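Hypothetical protein DR_0824 (Deinococcus radiodurans, PDB 2IMR) is a zinc-dependent deaminase that converts aminodeoxyfutalosine into futalosine for menaquinone biosynthesis and acts less well on adenosine and several of its derivatives. Local coordinates at residues A190-L195 with S227-G232; R197-E202 with E233-Q238; V302-V307 with P340-A345; V322-R327 with G335-P340. One frame throughout, in Å; residues are numbered along the deposited sequence.

Interaction 1. Residues A190-L195 with S227-G232; sequences AARTHL and SDYAAG
Tyr-229 reaches from helix 220-233 to Arg-192 and Leu-195 on helix 184-199. These are consecutive helices on the outside of the TIM barrel of the amidohydrolase family, with strand 206-212 between them in the chain. The backbones stay well apart, 8.5 Å between Arg-192 CA and Tyr-229 CA, so a single aromatic ring does the bridging. Its CG stands opposite the backbone N (chi1 180°), which sends the ring toward helix 184-199.

No hydrogen bond links the two segments; the contact is van der Waals throughout. On the arginine side, the aliphatic CG and CD touch the ring, not the guanidinium: Arg-192 CG lies 3.5 Å from Tyr-229 OH, and its CD is 3.7 Å from Tyr-229 CE1. The two side chains cross at roughly a right angle. A bend at chi3 (56°) then carries the guanidinium beyond the ring, its plane 69° from that of the phenol.

The purely apolar part falls to Leu-195, which runs antiparallel to the tyrosine and also packs inward on Leu-208 and Leu-210 of strand 206-212, tying the helix pair to the barrel wall. Phe-188 adds an edge-to-face meeting with the tyrosine ring. Arg-192 CG and Leu-195 CD1 come from the same side of the phenol plane, the leucine methyl 3.9 Å from Tyr-229 CE2.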
# COMPACT_ATOMS: atom_id res chain seq x y z
N ALA A 190 -11.19 23.10 -3.65
CA ALA A 190 -9.79 23.34 -3.98
C ALA A 190 -9.13 22.05 -4.48
O ALA A 190 -8.34 22.07 -5.42
CB ALA A 190 -9.05 23.86 -2.75
N ALA A 191 -9.48 20.94 -3.83
CA ALA A 191 -8.94 19.64 -4.22
C ALA A 191 -9.46 19.24 -5.59
O ALA A 191 -8.71 18.76 -6.44
CB ALA A 191 -9.32 18.59 -3.19
N ARG A 192 -10.76 19.43 -5.81
CA ARG A 192 -11.37 19.09 -7.09
C ARG A 192 -10.71 19.83 -8.24
O ARG A 192 -10.44 19.24 -9.29
CB ARG A 192 -12.87 19.41 -7.07
CG ARG A 192 -13.59 19.05 -8.37
CD ARG A 192 -15.08 19.32 -8.27
NE ARG A 192 -15.35 20.70 -7.89
CZ ARG A 192 -16.55 21.18 -7.56
NH1 ARG A 192 -17.61 20.38 -7.57
NH2 ARG A 192 -16.68 22.46 -7.23
N THR A 193 -10.44 21.12 -8.06
CA THR A 193 -9.80 21.91 -9.10
C THR A 193 -8.47 21.28 -9.52
O THR A 193 -8.22 21.09 -10.71
CB THR A 193 -9.56 23.36 -8.63
OG1 THR A 193 -10.82 23.98 -8.34
CG2 THR A 193 -8.85 24.17 -9.72
N HIS A 194 -7.62 20.97 -8.55
CA HIS A 194 -6.33 20.34 -8.84
C HIS A 194 -6.53 19.01 -9.57
O HIS A 194 -5.87 18.73 -10.58
CB HIS A 194 -5.56 20.06 -7.54
CG HIS A 194 -4.86 21.26 -6.98
ND1 HIS A 194 -3.73 21.80 -7.55
CD2 HIS A 194 -5.12 22.01 -5.88
CE1 HIS A 194 -3.32 22.83 -6.83
NE2 HIS A 194 -4.14 22.98 -5.81
N LEU A 195 -7.44 18.20 -9.05
CA LEU A 195 -7.74 16.89 -9.63
C LEU A 195 -8.22 16.99 -11.08
O LEU A 195 -7.79 16.21 -11.93
CB LEU A 195 -8.78 16.17 -8.77
CG LEU A 195 -8.29 15.81 -7.36
CD1 LEU A 195 -9.44 15.30 -6.52
CD2 LEU A 195 -7.21 14.75 -7.47
N SER A 227 -15.13 10.83 -1.17
CA SER A 227 -15.44 9.48 -1.64
C SER A 227 -16.51 9.48 -2.72
O SER A 227 -16.40 8.73 -3.70
CB SER A 227 -15.84 8.56 -0.47
OG SER A 227 -16.92 9.07 0.29
N ASP A 228 -17.53 10.32 -2.57
CA ASP A 228 -18.59 10.39 -3.58
C ASP A 228 -18.01 10.90 -4.89
O ASP A 228 -18.31 10.36 -5.96
CB ASP A 228 -19.72 11.33 -3.13
CG ASP A 228 -20.58 10.74 -2.03
OD1 ASP A 228 -20.42 9.55 -1.71
OD2 ASP A 228 -21.43 11.48 -1.49
N TYR A 229 -17.17 11.93 -4.81
CA TYR A 229 -16.55 12.49 -6.00
C TYR A 229 -15.72 11.43 -6.72
O TYR A 229 -15.88 11.21 -7.92
CB TYR A 229 -15.65 13.67 -5.63
CG TYR A 229 -14.96 14.31 -6.81
CD1 TYR A 229 -15.67 15.08 -7.73
CD2 TYR A 229 -13.59 14.12 -7.03
CE1 TYR A 229 -15.04 15.66 -8.83
CE2 TYR A 229 -12.95 14.69 -8.14
CZ TYR A 229 -13.68 15.46 -9.03
OH TYR A 229 -13.06 16.02 -10.12
N ALA A 230 -14.84 10.76 -5.98
CA ALA A 230 -13.99 9.73 -6.56
C ALA A 230 -14.79 8.57 -7.15
O ALA A 230 -14.48 8.09 -8.24
CB ALA A 230 -13.02 9.20 -5.50
N ALA A 231 -15.80 8.13 -6.43
CA ALA A 231 -16.65 7.03 -6.89
C ALA A 231 -17.31 7.42 -8.21
O ALA A 231 -17.36 6.63 -9.15
CB ALA A 231 -17.70 6.71 -5.84
N GLY A 232 -17.81 8.65 -8.27
CA GLY A 232 -18.47 9.12 -9.47
C GLY A 232 -17.55 9.35 -10.65
O GLY A 232 -17.94 9.12 -11.80

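Interaction 2. Residues R197-E202 with E233-Q238; sequences RWRRLE and EGLPLQ
Arg-199, on helix 184-199 outside the TIM barrel, lays its guanidinium against Glu-233 and Leu-235, where helix 220-233 ends and turns toward strand 238-241. Gly-234 leaves helical geometry with positive phi, and Ala-230 O probably accepts a bond from Leu-235 N; both are consistent with a Schellman ending. The arginine chain is bent at chi2 (61°), and its guanidinium meets this turn in two directions. At its edge sits the carbonyl of Glu-233, gripped by both terminal nitrogens: Arg-199 NH2 to Glu-233 O is 3.1 Å with an N-H...O angle of 147°, while the bond from Arg-199 NH1 to the same oxygen is weak at 3.3 Å. Over one face comes Leu-235, its CD2 3.6 Å from Arg-199 CZ, the leucine and arginine running in opposite senses alongside each other. The remaining nitrogen, NE, turns back to its own segment: Arg-199 NE forms a salt bridge with Glu-202 OE2 at 3.2 Å, which helps fix the rotation of the group. Glu-202 is itself held, because OE1 accepts a hydrogen bond from Leu-208 N. On the carboxylate, the arginine meets OE2 on the syn side, 33° out of the plane.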
# COMPACT_ATOMS: atom_id res chain seq x y z
N ARG A 197 -7.57 19.28 -13.18
CA ARG A 197 -6.44 19.72 -13.98
C ARG A 197 -5.54 18.53 -14.30
O ARG A 197 -5.18 18.29 -15.46
CB ARG A 197 -5.65 20.79 -13.22
CG ARG A 197 -4.67 21.57 -14.08
CD ARG A 197 -3.78 22.48 -13.24
NE ARG A 197 -2.81 21.71 -12.45
CZ ARG A 197 -1.77 22.23 -11.81
NH1 ARG A 197 -1.54 23.53 -11.86
NH2 ARG A 197 -0.95 21.44 -11.13
N TRP A 198 -5.18 17.76 -13.27
CA TRP A 198 -4.30 16.61 -13.45
C TRP A 198 -4.93 15.46 -14.23
O TRP A 198 -4.22 14.74 -14.94
CB TRP A 198 -3.83 16.09 -12.08
CG TRP A 198 -2.90 17.03 -11.37
CD1 TRP A 198 -1.89 17.76 -11.92
CD2 TRP A 198 -2.86 17.29 -9.96
NE1 TRP A 198 -1.23 18.48 -10.95
CE2 TRP A 198 -1.81 18.21 -9.73
CE3 TRP A 198 -3.62 16.85 -8.86
CZ2 TRP A 198 -1.49 18.69 -8.46
CZ3 TRP A 198 -3.30 17.33 -7.59
CH2 TRP A 198 -2.24 18.24 -7.40
N ARG A 199 -6.24 15.30 -14.12
CA ARG A 199 -6.93 14.21 -14.81
C ARG A 199 -6.71 14.28 -16.33
O ARG A 199 -6.76 13.27 -17.02
CB ARG A 199 -8.43 14.25 -14.50
CG ARG A 199 -9.16 12.93 -14.78
CD ARG A 199 -8.59 11.82 -13.91
NE ARG A 199 -9.21 10.52 -14.15
CZ ARG A 199 -10.50 10.24 -13.95
NH1 ARG A 199 -11.33 11.19 -13.52
NH2 ARG A 199 -10.95 9.02 -14.17
N ARG A 200 -6.44 15.48 -16.83
CA ARG A 200 -6.20 15.69 -18.26
C ARG A 200 -4.78 15.29 -18.65
O ARG A 200 -4.51 14.99 -19.81
CB ARG A 200 -6.41 17.16 -18.62
CG ARG A 200 -7.77 17.71 -18.22
CD ARG A 200 -7.74 19.23 -18.16
NE ARG A 200 -8.94 19.75 -17.51
CZ ARG A 200 -8.96 20.82 -16.72
NH1 ARG A 200 -7.84 21.49 -16.47
NH2 ARG A 200 -10.11 21.21 -16.16
N LEU A 201 -3.88 15.27 -17.67
CA LEU A 201 -2.48 14.93 -17.91
C LEU A 201 -2.21 13.46 -17.69
O LEU A 201 -1.15 12.94 -18.04
CB LEU A 201 -1.59 15.77 -17.00
CG LEU A 201 -1.82 17.28 -17.11
CD1 LEU A 201 -0.87 18.01 -16.17
CD2 LEU A 201 -1.60 17.72 -18.54
N GLU A 202 -3.18 12.79 -17.09
CA GLU A 202 -3.10 11.36 -16.80
C GLU A 202 -2.95 10.54 -18.08
O GLU A 202 -3.61 10.79 -19.08
CB GLU A 202 -4.36 10.97 -16.02
CG GLU A 202 -4.77 9.53 -16.07
CD GLU A 202 -6.06 9.30 -15.31
OE1 GLU A 202 -6.05 9.47 -14.08
OE2 GLU A 202 -7.08 8.97 -15.95
N GLU A 233 -16.33 9.81 -10.38
CA GLU A 233 -15.36 10.09 -11.43
C GLU A 233 -14.45 8.91 -11.76
O GLU A 233 -13.65 8.97 -12.69
CB GLU A 233 -14.48 11.27 -11.03
CG GLU A 233 -15.20 12.60 -11.01
CD GLU A 233 -15.76 12.97 -12.36
OE1 GLU A 233 -14.97 13.06 -13.33
OE2 GLU A 233 -16.99 13.17 -12.47
N GLY A 234 -14.58 7.83 -11.00
CA GLY A 234 -13.75 6.66 -11.24
C GLY A 234 -12.32 6.83 -10.76
O GLY A 234 -11.40 6.28 -11.35
N LEU A 235 -12.14 7.59 -9.68
CA LEU A 235 -10.80 7.80 -9.13
C LEU A 235 -10.52 6.83 -7.98
O LEU A 235 -11.31 6.73 -7.04
CB LEU A 235 -10.66 9.23 -8.60
CG LEU A 235 -10.63 10.38 -9.61
CD1 LEU A 235 -10.64 11.70 -8.87
CD2 LEU A 235 -9.39 10.27 -10.50
N PRO A 236 -9.40 6.10 -8.05
CA PRO A 236 -9.10 5.16 -6.96
C PRO A 236 -8.89 5.91 -5.65
O PRO A 236 -8.47 7.07 -5.64
CB PRO A 236 -7.85 4.44 -7.46
CG PRO A 236 -7.21 5.43 -8.36
CD PRO A 236 -8.38 6.01 -9.10
N LEU A 237 -9.20 5.24 -4.54
CA LEU A 237 -9.05 5.83 -3.22
C LEU A 237 -8.17 5.00 -2.30
O LEU A 237 -8.10 3.78 -2.43
CB LEU A 237 -10.42 5.95 -2.53
CG LEU A 237 -11.47 6.98 -2.96
CD1 LEU A 237 -12.83 6.57 -2.39
CD2 LEU A 237 -11.08 8.36 -2.46
N GLN A 238 -7.48 5.68 -1.39
CA GLN A 238 -6.66 5.03 -0.37
C GLN A 238 -6.85 5.87 0.89
O GLN A 238 -6.70 7.10 0.85
CB GLN A 238 -5.18 4.95 -0.75
CG GLN A 238 -4.78 3.57 -1.27
CD GLN A 238 -3.27 3.35 -1.33
OE1 GLN A 238 -2.54 3.73 -0.42
NE2 GLN A 238 -2.80 2.72 -2.40

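Interaction 3. Residues V302-V307 with P340-A345; sequences VHMVNV and PAFAAA
Met-304, the first residue past strand 300-303, meets the far end of the Phe-342 ring with its backbone as well as its side chain. Its carbonyl comes up obliquely, Met-304 O lying 3.9 Å from Phe-342 CE2. The side chain crosses the phenylalanine at about a right angle and touches it twice. Met-304 CB is 4.1 Å from Phe-342 CZ, and bends at chi2 (-72°) and chi3 (-80°) fold the thioether round until Met-304 CE is also 4.1 Å from Phe-342 CZ. Val-315 of helix 309-318 and Val-286 of helix 285-292 pack on the same methionine.

This is a segment where a TIM-barrel strand runs out at its C-terminal end, the end that carries the metal in amidohydrolases. The Met-304 side chain is about 12 Å from the zinc ion and about 8 Å from that of Glu-243, the probable proton donor. The contact thus joins the loop after one strand to helix 339-344, which follows the next.

Farther on, Val-307 turns one methyl to the ring, with Val-307 CG2 3.9 Å from Phe-342 CZ. Put an alanine in place of Phe-342, and Met-304 CE and Val-307 CG2 would probably face a gap, the methionine methyl being freer to swing. Val-307 also touches the side chains of Ile-312 and Val-286.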
# COMPACT_ATOMS: atom_id res chain seq x y z
N VAL A 302 -5.59 1.32 4.12
CA VAL A 302 -4.19 1.09 4.48
C VAL A 302 -3.93 0.88 5.97
O VAL A 302 -4.53 1.54 6.82
CB VAL A 302 -3.33 2.26 3.98
CG1 VAL A 302 -1.85 1.97 4.21
CG2 VAL A 302 -3.61 2.50 2.50
N HIS A 303 -3.02 -0.06 6.26
CA HIS A 303 -2.61 -0.44 7.61
C HIS A 303 -3.64 -1.38 8.22
O HIS A 303 -3.39 -2.59 8.28
CB HIS A 303 -2.39 0.80 8.48
CG HIS A 303 -1.24 1.65 8.01
ND1 HIS A 303 0.02 1.14 7.77
CD2 HIS A 303 -1.17 2.97 7.69
CE1 HIS A 303 0.81 2.10 7.33
NE2 HIS A 303 0.11 3.22 7.27
N MET A 304 -4.77 -0.85 8.68
CA MET A 304 -5.83 -1.69 9.22
C MET A 304 -5.33 -2.70 10.24
O MET A 304 -5.69 -3.88 10.20
CB MET A 304 -6.50 -2.44 8.07
CG MET A 304 -7.23 -1.54 7.09
SD MET A 304 -8.71 -0.90 7.87
CE MET A 304 -9.81 -2.35 7.67
N VAL A 305 -4.51 -2.24 11.17
CA VAL A 305 -3.94 -3.11 12.19
C VAL A 305 -4.86 -3.32 13.38
O VAL A 305 -5.04 -4.44 13.86
CB VAL A 305 -2.59 -2.54 12.69
CG1 VAL A 305 -2.09 -3.33 13.89
CG2 VAL A 305 -1.57 -2.59 11.56
N ASN A 306 -5.47 -2.24 13.85
CA ASN A 306 -6.32 -2.33 15.01
C ASN A 306 -7.80 -2.34 14.67
O ASN A 306 -8.50 -1.34 14.79
CB ASN A 306 -5.94 -1.19 15.94
CG ASN A 306 -4.48 -1.27 16.36
OD1 ASN A 306 -4.13 -2.00 17.29
ND2 ASN A 306 -3.61 -0.54 15.65
N VAL A 307 -8.27 -3.51 14.23
CA VAL A 307 -9.65 -3.72 13.84
C VAL A 307 -10.23 -4.91 14.58
O VAL A 307 -9.51 -5.70 15.18
CB VAL A 307 -9.76 -3.98 12.32
CG1 VAL A 307 -9.20 -2.79 11.54
CG2 VAL A 307 -9.02 -5.26 11.95
N PRO A 340 -3.72 -13.44 8.57
CA PRO A 340 -4.54 -14.66 8.50
C PRO A 340 -6.04 -14.42 8.62
O PRO A 340 -6.83 -15.08 7.94
CB PRO A 340 -3.97 -15.54 9.61
CG PRO A 340 -3.20 -14.60 10.49
CD PRO A 340 -2.63 -13.58 9.55
N ALA A 341 -6.44 -13.47 9.47
CA ALA A 341 -7.85 -13.16 9.65
C ALA A 341 -8.44 -12.54 8.38
O ALA A 341 -9.55 -12.88 7.96
CB ALA A 341 -8.03 -12.21 10.83
N PHE A 342 -7.69 -11.63 7.76
CA PHE A 342 -8.15 -10.99 6.53
C PHE A 342 -8.20 -11.99 5.38
O PHE A 342 -9.12 -11.96 4.56
CB PHE A 342 -7.23 -9.82 6.18
CG PHE A 342 -7.59 -8.53 6.89
CD1 PHE A 342 -8.43 -7.61 6.29
CD2 PHE A 342 -7.09 -8.26 8.16
CE1 PHE A 342 -8.78 -6.42 6.95
CE2 PHE A 342 -7.43 -7.08 8.83
CZ PHE A 342 -8.28 -6.16 8.22
N ALA A 343 -7.20 -12.87 5.32
CA ALA A 343 -7.14 -13.88 4.27
C ALA A 343 -8.34 -14.81 4.39
O ALA A 343 -9.00 -15.13 3.39
CB ALA A 343 -5.85 -14.66 4.38
N ALA A 344 -8.63 -15.25 5.61
CA ALA A 344 -9.75 -16.15 5.86
C ALA A 344 -11.08 -15.49 5.46
O ALA A 344 -12.00 -16.16 5.00
CB ALA A 344 -9.78 -16.55 7.32
N ALA A 345 -11.16 -14.17 5.63
CA ALA A 345 -12.38 -13.44 5.29
C ALA A 345 -12.48 -13.18 3.79
O ALA A 345 -13.49 -12.67 3.30
CB ALA A 345 -12.43 -12.12 6.06

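Interaction 4. Residues V322-R327 with G335-P340; sequences VVTCPR and GTFDWP
The strand-to-helix connection of a TIM barrel is packed here: Val-322 and Thr-324, on strand 322-324, meet Phe-337, just before helix 339-344, and Trp-339, its first residue. Thr-324 lies over one face of the phenylalanine in a CH-pi contact, its CB 3.9 Å from the Phe-337 ring centroid and 24° off the normal. Its two branches then part. With OG1 opposite the backbone N (chi1 180°), the hydroxyl oxygen comes close to the base of the ring, Thr-324 OG1 to Phe-337 CB being 3.4 Å, while Thr-324 CG2 approaches Trp-339 CZ3 obliquely at 4.0 Å. Val-322 takes the far end of the ring, with its CG2 3.9 Å from Phe-337 CZ. A serine instead of Phe-337 would probably leave Thr-324 CB without its aromatic face and open a gap against Val-322 CG2. Just beyond, Asp-338 is the N-cap of the helix, its OD1 accepting a hydrogen bond from Ala-341 N. Trp-339 continues outward to Val-382, Leu-383 and Ala-386 of helix 380-395, and inward to Val-349. Strand 322-324, helix 339-344 and the parallel neighbouring strand 349-351 together form a beta-alpha-beta crossover, the connection by which a TIM barrel is built.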
# COMPACT_ATOMS: atom_id res chain seq x y z
N VAL A 322 -7.04 -4.13 0.97
CA VAL A 322 -6.26 -3.52 2.04
C VAL A 322 -4.77 -3.62 1.75
O VAL A 322 -4.32 -4.59 1.13
CB VAL A 322 -6.55 -4.19 3.41
CG1 VAL A 322 -8.01 -4.02 3.78
CG2 VAL A 322 -6.17 -5.66 3.37
N VAL A 323 -4.01 -2.62 2.18
CA VAL A 323 -2.57 -2.65 1.99
C VAL A 323 -1.90 -2.69 3.35
O VAL A 323 -2.20 -1.88 4.22
CB VAL A 323 -2.05 -1.41 1.23
CG1 VAL A 323 -0.54 -1.51 1.03
CG2 VAL A 323 -2.75 -1.28 -0.11
N THR A 324 -1.01 -3.66 3.56
CA THR A 324 -0.30 -3.76 4.83
C THR A 324 1.16 -3.37 4.59
O THR A 324 1.71 -3.68 3.54
CB THR A 324 -0.42 -5.19 5.42
OG1 THR A 324 0.28 -5.27 6.67
CG2 THR A 324 0.14 -6.22 4.46
N CYS A 325 1.76 -2.67 5.56
CA CYS A 325 3.16 -2.23 5.50
C CYS A 325 3.83 -2.80 6.76
O CYS A 325 3.93 -2.13 7.78
CB CYS A 325 3.23 -0.69 5.51
SG CYS A 325 2.27 0.14 4.18
N PRO A 326 4.28 -4.06 6.68
CA PRO A 326 4.93 -4.77 7.79
C PRO A 326 5.99 -4.03 8.60
O PRO A 326 5.80 -3.78 9.79
CB PRO A 326 5.49 -6.02 7.10
CG PRO A 326 4.51 -6.27 6.02
CD PRO A 326 4.29 -4.88 5.46
N ARG A 327 7.11 -3.68 7.98
CA ARG A 327 8.16 -3.00 8.71
C ARG A 327 7.70 -1.70 9.35
O ARG A 327 8.01 -1.43 10.51
CB ARG A 327 9.36 -2.77 7.80
CG ARG A 327 10.06 -4.06 7.44
CD ARG A 327 11.26 -3.82 6.54
NE ARG A 327 10.87 -3.22 5.27
CZ ARG A 327 11.73 -2.93 4.30
NH1 ARG A 327 13.02 -3.19 4.45
NH2 ARG A 327 11.29 -2.38 3.17
N GLY A 335 1.42 -2.46 16.36
CA GLY A 335 0.81 -3.77 16.54
C GLY A 335 1.02 -4.50 15.23
O GLY A 335 1.72 -3.99 14.34
N THR A 336 0.41 -5.67 15.07
CA THR A 336 0.60 -6.44 13.85
C THR A 336 -0.70 -6.71 13.08
O THR A 336 -1.68 -7.16 13.66
CB THR A 336 1.28 -7.79 14.18
OG1 THR A 336 2.52 -7.54 14.86
CG2 THR A 336 1.56 -8.58 12.91
N PHE A 337 -0.67 -6.42 11.78
CA PHE A 337 -1.80 -6.64 10.88
C PHE A 337 -2.16 -8.12 10.95
O PHE A 337 -1.29 -8.98 10.80
CB PHE A 337 -1.39 -6.26 9.45
CG PHE A 337 -2.40 -6.61 8.40
CD1 PHE A 337 -3.61 -5.93 8.32
CD2 PHE A 337 -2.12 -7.60 7.45
CE1 PHE A 337 -4.53 -6.22 7.31
CE2 PHE A 337 -3.03 -7.89 6.44
CZ PHE A 337 -4.24 -7.20 6.36
N ASP A 338 -3.44 -8.43 11.16
CA ASP A 338 -3.86 -9.83 11.24
C ASP A 338 -4.10 -10.37 9.83
O ASP A 338 -5.24 -10.52 9.40
CB ASP A 338 -5.15 -9.94 12.06
CG ASP A 338 -5.40 -11.36 12.54
OD1 ASP A 338 -4.88 -12.30 11.91
OD2 ASP A 338 -6.13 -11.53 13.54
N TRP A 339 -3.03 -10.68 9.11
CA TRP A 339 -3.18 -11.18 7.76
C TRP A 339 -4.01 -12.46 7.70
O TRP A 339 -4.92 -12.58 6.88
CB TRP A 339 -1.80 -11.43 7.12
CG TRP A 339 -1.83 -11.51 5.62
CD1 TRP A 339 -2.79 -12.10 4.84
CD2 TRP A 339 -0.83 -11.01 4.72
NE1 TRP A 339 -2.44 -12.01 3.52
CE2 TRP A 339 -1.25 -11.35 3.41
CE3 TRP A 339 0.37 -10.32 4.89
CZ2 TRP A 339 -0.50 -11.02 2.28
CZ3 TRP A 339 1.12 -9.99 3.77
CH2 TRP A 339 0.68 -10.34 2.48
N PRO A 340 -3.72 -13.44 8.57
CA PRO A 340 -4.54 -14.66 8.50
C PRO A 340 -6.04 -14.42 8.62
O PRO A 340 -6.83 -15.08 7.94
CB PRO A 340 -3.97 -15.54 9.61
CG PRO A 340 -3.20 -14.60 10.49
CD PRO A 340 -2.63 -13.58 9.55

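The four contacts fall into two pairs on the same TIM barrel. Interactions 1 and 2 share helix 184-199 and have centres 8 Å apart; Leu-235 CD1 lies 3.8 Å from Tyr-229 CE2, on the opposite side of the phenol plane from Arg-192 and Leu-195. Interactions 3 and 4, centres 7 Å apart, share Pro-340: Phe-337 and Phe-342 stack, with Phe-342 CD2 3.4 Å from Phe-337 CE1, and strands 300-303 and 322-324 are neighbours. The pairs' centres are 27 to 28 Å apart, yet Gln-238 OE1 touches Val-302 CG2. That same oxygen accepts a hydrogen bond from ND1 of the zinc ligand His-99, so the end of segment 233-238 reaches the metal's second shell.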